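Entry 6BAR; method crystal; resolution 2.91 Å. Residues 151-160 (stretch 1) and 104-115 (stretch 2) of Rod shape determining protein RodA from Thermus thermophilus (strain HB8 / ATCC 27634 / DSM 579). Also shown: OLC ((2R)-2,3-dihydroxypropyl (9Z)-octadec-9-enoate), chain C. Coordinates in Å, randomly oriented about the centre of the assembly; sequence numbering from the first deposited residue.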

# COMPACT_ATOMS: atom_id res chain seq x y z
N PRO A 151 -0.53 -5.87 18.58
CA PRO A 151 0.61 -5.59 17.70
C PRO A 151 0.42 -6.06 16.24
O PRO A 151 -0.11 -7.14 16.01
CB PRO A 151 1.76 -6.35 18.37
CG PRO A 151 1.09 -7.53 18.98
CD PRO A 151 -0.31 -7.11 19.35
N ASP A 152 0.85 -5.23 15.27
CA ASP A 152 0.84 -5.56 13.84
C ASP A 152 2.15 -5.02 13.27
O ASP A 152 2.28 -3.82 13.02
CB ASP A 152 -0.37 -4.95 13.12
CG ASP A 152 -0.40 -5.23 11.60
OD1 ASP A 152 0.33 -4.56 10.84
OD2 ASP A 152 -1.16 -6.12 11.17
N LEU A 153 3.13 -5.91 13.07
CA LEU A 153 4.42 -5.47 12.56
C LEU A 153 4.53 -5.57 11.04
O LEU A 153 5.51 -5.09 10.49
CB LEU A 153 5.56 -6.24 13.23
CG LEU A 153 5.56 -7.77 13.26
CD1 LEU A 153 6.02 -8.37 11.93
CD2 LEU A 153 6.44 -8.25 14.40
N GLY A 154 3.57 -6.20 10.37
CA GLY A 154 3.58 -6.17 8.91
C GLY A 154 3.35 -4.77 8.37
O GLY A 154 4.12 -4.27 7.54
N GLY A 155 2.30 -4.11 8.85
CA GLY A 155 2.09 -2.71 8.52
C GLY A 155 3.22 -1.83 9.01
O GLY A 155 3.57 -0.85 8.35
N ALA A 156 3.81 -2.16 10.17
CA ALA A 156 4.97 -1.41 10.63
C ALA A 156 6.12 -1.54 9.64
O ALA A 156 6.80 -0.55 9.34
CB ALA A 156 5.39 -1.88 12.02
N LEU A 157 6.36 -2.74 9.12
CA LEU A 157 7.41 -2.93 8.12
C LEU A 157 7.12 -2.14 6.86
O LEU A 157 8.02 -1.50 6.30
CB LEU A 157 7.56 -4.42 7.79
CG LEU A 157 8.25 -5.27 8.85
CD1 LEU A 157 8.38 -6.69 8.35
CD2 LEU A 157 9.61 -4.69 9.19
N VAL A 158 5.87 -2.19 6.37
CA VAL A 158 5.51 -1.44 5.17
C VAL A 158 5.77 0.04 5.38
O VAL A 158 6.40 0.71 4.55
CB VAL A 158 4.05 -1.70 4.79
CG1 VAL A 158 3.67 -0.88 3.57
CG2 VAL A 158 3.83 -3.17 4.51
N VAL A 159 5.28 0.58 6.50
CA VAL A 159 5.44 2.00 6.79
C VAL A 159 6.91 2.38 6.85
O VAL A 159 7.36 3.33 6.19
CB VAL A 159 4.71 2.36 8.10
CG1 VAL A 159 5.15 3.73 8.59
CG2 VAL A 159 3.20 2.31 7.89
N LEU A 160 7.69 1.63 7.64
CA LEU A 160 9.10 1.96 7.82
C LEU A 160 9.85 1.88 6.49
O LEU A 160 10.67 2.75 6.19
CB LEU A 160 9.73 1.02 8.84
CG LEU A 160 11.13 1.38 9.35
CD1 LEU A 160 11.20 2.85 9.77
CD2 LEU A 160 11.52 0.49 10.52
C10 OLC C . -7.79 6.83 2.28
C9 OLC C . -7.91 5.50 2.07
C8 OLC C . -8.20 4.57 3.22
C24 OLC C . -16.23 -4.02 3.41
C7 OLC C . -9.04 3.40 2.75
C6 OLC C . -9.80 2.81 3.91
C5 OLC C . -9.56 1.33 4.02
C4 OLC C . -10.79 0.65 4.57
C3 OLC C . -11.99 0.94 3.68
C2 OLC C . -13.03 -0.15 3.86
C21 OLC C . -15.43 -1.73 3.99
C1 OLC C . -14.43 0.44 3.97
C22 OLC C . -16.42 -2.54 3.17
O19 OLC C . -14.59 1.59 4.32
O25 OLC C . -16.54 -4.74 2.23
O23 OLC C . -17.74 -2.19 3.53
O20 OLC C . -15.55 -0.36 3.65
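Stretch 2, residues 104-115: FQPLELAKLGLL

The most unusual feature of this contact is the absence of a side chain where the two helices first meet: Gly-155 offers its bare backbone to Leu-107, whose CD2 lies 3.6 Å from Gly-155 CA. A CB built in ideal geometry on Gly-155 would point toward the other stretch and fall 2.5 Å from Leu-107 CD2, a clash, so the leucine methyl occupies space that any side chain here would need.

Stretch 2 approaches as an extended segment at Phe-104 and Gln-105, then runs as a helix through Leu-115 and beyond. It lies alongside the helix of stretch 1 in nearly the same direction, with an angle of 12° between the N-to-C directions and a closest axial approach of 10.3 Å. Because the helices are almost parallel, the register advances by one turn on both sides: Gly-155 pairs with Leu-107 (CA to CA, 6.6 Å) and Val-159 with Lys-111 (CA to CA, 6.0 Å). Regular i to i+4 backbone hydrogen bonds carry each helix past these positions, among them Val-159 N to Gly-155 O at 2.9 Å and Lys-111 N to Leu-107 O, also at 2.9 Å.

At the N-terminal end, Asp-152 caps the helix of stretch 1, its OD1 accepting from Gly-155 N at 2.8 Å. The same carboxylate faces stretch 2, but more loosely: Asp-152 OD1 is 4.3 Å from Leu-107 CD2, and Asp-152 OD2 is 4.5 Å from Gln-105 NE2, too far for a hydrogen bond. Indeed, no hydrogen bond joins the two stretches.

One turn beyond Gly-155, Val-159 is the residue most covered by stretch 2. Val-159 CG2 sits 4.2 Å from Leu-107 CD1 and 3.8 Å from Lys-111 CG, while Val-159 CG1 reaches Leu-114 CD2 at 3.6 Å. The valine thus touches residues from successive turns of the neighbouring helix. Lys-111 contributes through its aliphatic portion, with Lys-111 CD also 3.6 Å from Val-158 CG1. Its charged end is engaged within stretch 2, where Lys-111 NZ forms a salt bridge with Glu-108 OE1 at 2.5 Å; the methylenes are left to pack against the valines.

The contact is modest, burying 286 Å² over both sides, and is held by van der Waals packing. The lipid OLC touches stretch 2 elsewhere: OLC C6 lies at the edge of the Phe-104 ring, 3.5 Å from Phe-104 CD1, and OLC C10 is 3.7 Å from Leu-112 CD1. Neither of these residues contacts stretch 1.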

# COMPACT_ATOMS: atom_id res chain seq x y z
N PHE A 104 -12.86 -0.90 8.71
CA PHE A 104 -11.86 0.12 8.41
C PHE A 104 -10.67 -0.03 9.34
O PHE A 104 -10.80 0.18 10.55
CB PHE A 104 -12.44 1.54 8.51
CG PHE A 104 -11.39 2.61 8.51
CD1 PHE A 104 -10.75 2.98 7.32
CD2 PHE A 104 -11.02 3.26 9.68
CE1 PHE A 104 -9.78 3.96 7.31
CE2 PHE A 104 -10.05 4.24 9.68
CZ PHE A 104 -9.43 4.59 8.49
N GLN A 105 -9.50 -0.34 8.78
CA GLN A 105 -8.24 -0.49 9.49
C GLN A 105 -7.42 0.78 9.40
O GLN A 105 -7.13 1.24 8.28
CB GLN A 105 -7.46 -1.66 8.91
CG GLN A 105 -6.05 -1.80 9.44
CD GLN A 105 -5.28 -2.90 8.73
OE1 GLN A 105 -5.61 -3.26 7.59
NE2 GLN A 105 -4.26 -3.43 9.39
N PRO A 106 -7.01 1.38 10.52
CA PRO A 106 -6.31 2.68 10.44
C PRO A 106 -4.94 2.61 9.81
O PRO A 106 -4.35 3.66 9.54
CB PRO A 106 -6.21 3.11 11.91
CG PRO A 106 -7.16 2.22 12.66
CD PRO A 106 -7.18 0.93 11.91
N LEU A 107 -4.40 1.41 9.57
CA LEU A 107 -3.08 1.29 8.97
C LEU A 107 -3.02 1.96 7.60
O LEU A 107 -2.01 2.58 7.25
CB LEU A 107 -2.69 -0.19 8.86
CG LEU A 107 -1.42 -0.49 8.06
CD1 LEU A 107 -0.19 0.03 8.77
CD2 LEU A 107 -1.31 -1.99 7.79
N GLU A 108 -4.08 1.84 6.80
CA GLU A 108 -4.05 2.40 5.45
C GLU A 108 -4.01 3.92 5.49
O GLU A 108 -3.21 4.57 4.78
CB GLU A 108 -5.26 1.90 4.65
CG GLU A 108 -5.43 0.38 4.65
CD GLU A 108 -4.36 -0.33 3.83
OE1 GLU A 108 -3.70 0.32 2.99
OE2 GLU A 108 -4.19 -1.55 4.02
N LEU A 109 -4.88 4.51 6.31
CA LEU A 109 -4.86 5.95 6.52
C LEU A 109 -3.51 6.42 7.05
O LEU A 109 -3.02 7.48 6.66
CB LEU A 109 -5.98 6.35 7.49
CG LEU A 109 -6.20 7.85 7.69
CD1 LEU A 109 -6.45 8.50 6.35
CD2 LEU A 109 -7.36 8.09 8.64
N ALA A 110 -2.89 5.63 7.92
CA ALA A 110 -1.55 5.97 8.41
C ALA A 110 -0.55 6.00 7.26
O ALA A 110 0.24 6.94 7.14
CB ALA A 110 -1.10 4.99 9.49
N LYS A 111 -0.55 4.96 6.42
CA LYS A 111 0.41 4.91 5.32
C LYS A 111 0.27 6.14 4.42
O LYS A 111 1.26 6.84 4.15
CB LYS A 111 0.22 3.63 4.50
CG LYS A 111 0.47 2.34 5.29
CD LYS A 111 0.80 1.16 4.38
CE LYS A 111 -0.36 0.78 3.48
NZ LYS A 111 -1.50 0.23 4.25
N LEU A 112 -0.95 6.44 3.98
CA LEU A 112 -1.14 7.58 3.08
C LEU A 112 -0.81 8.90 3.77
O LEU A 112 -0.12 9.76 3.20
CB LEU A 112 -2.56 7.59 2.50
CG LEU A 112 -2.90 6.33 1.69
CD1 LEU A 112 -4.31 6.37 1.09
CD2 LEU A 112 -1.86 6.06 0.61
N GLY A 113 -1.28 9.09 5.01
CA GLY A 113 -1.00 10.31 5.73
C GLY A 113 0.48 10.54 5.97
O GLY A 113 0.97 11.66 5.82
N LEU A 114 1.21 9.49 6.34
CA LEU A 114 2.64 9.64 6.57
C LEU A 114 3.38 9.91 5.26
O LEU A 114 4.30 10.73 5.24
CB LEU A 114 3.23 8.40 7.25
CG LEU A 114 4.72 8.54 7.62
CD1 LEU A 114 4.94 9.77 8.49
CD2 LEU A 114 5.23 7.30 8.32
N LEU A 115 2.99 9.24 4.17
CA LEU A 115 3.62 9.53 2.89
C LEU A 115 3.43 11.00 2.50
O LEU A 115 4.40 11.68 2.15
CB LEU A 115 3.07 8.60 1.80
CG LEU A 115 3.60 7.17 1.80
CD1 LEU A 115 2.95 6.33 0.71
CD2 LEU A 115 5.12 7.16 1.64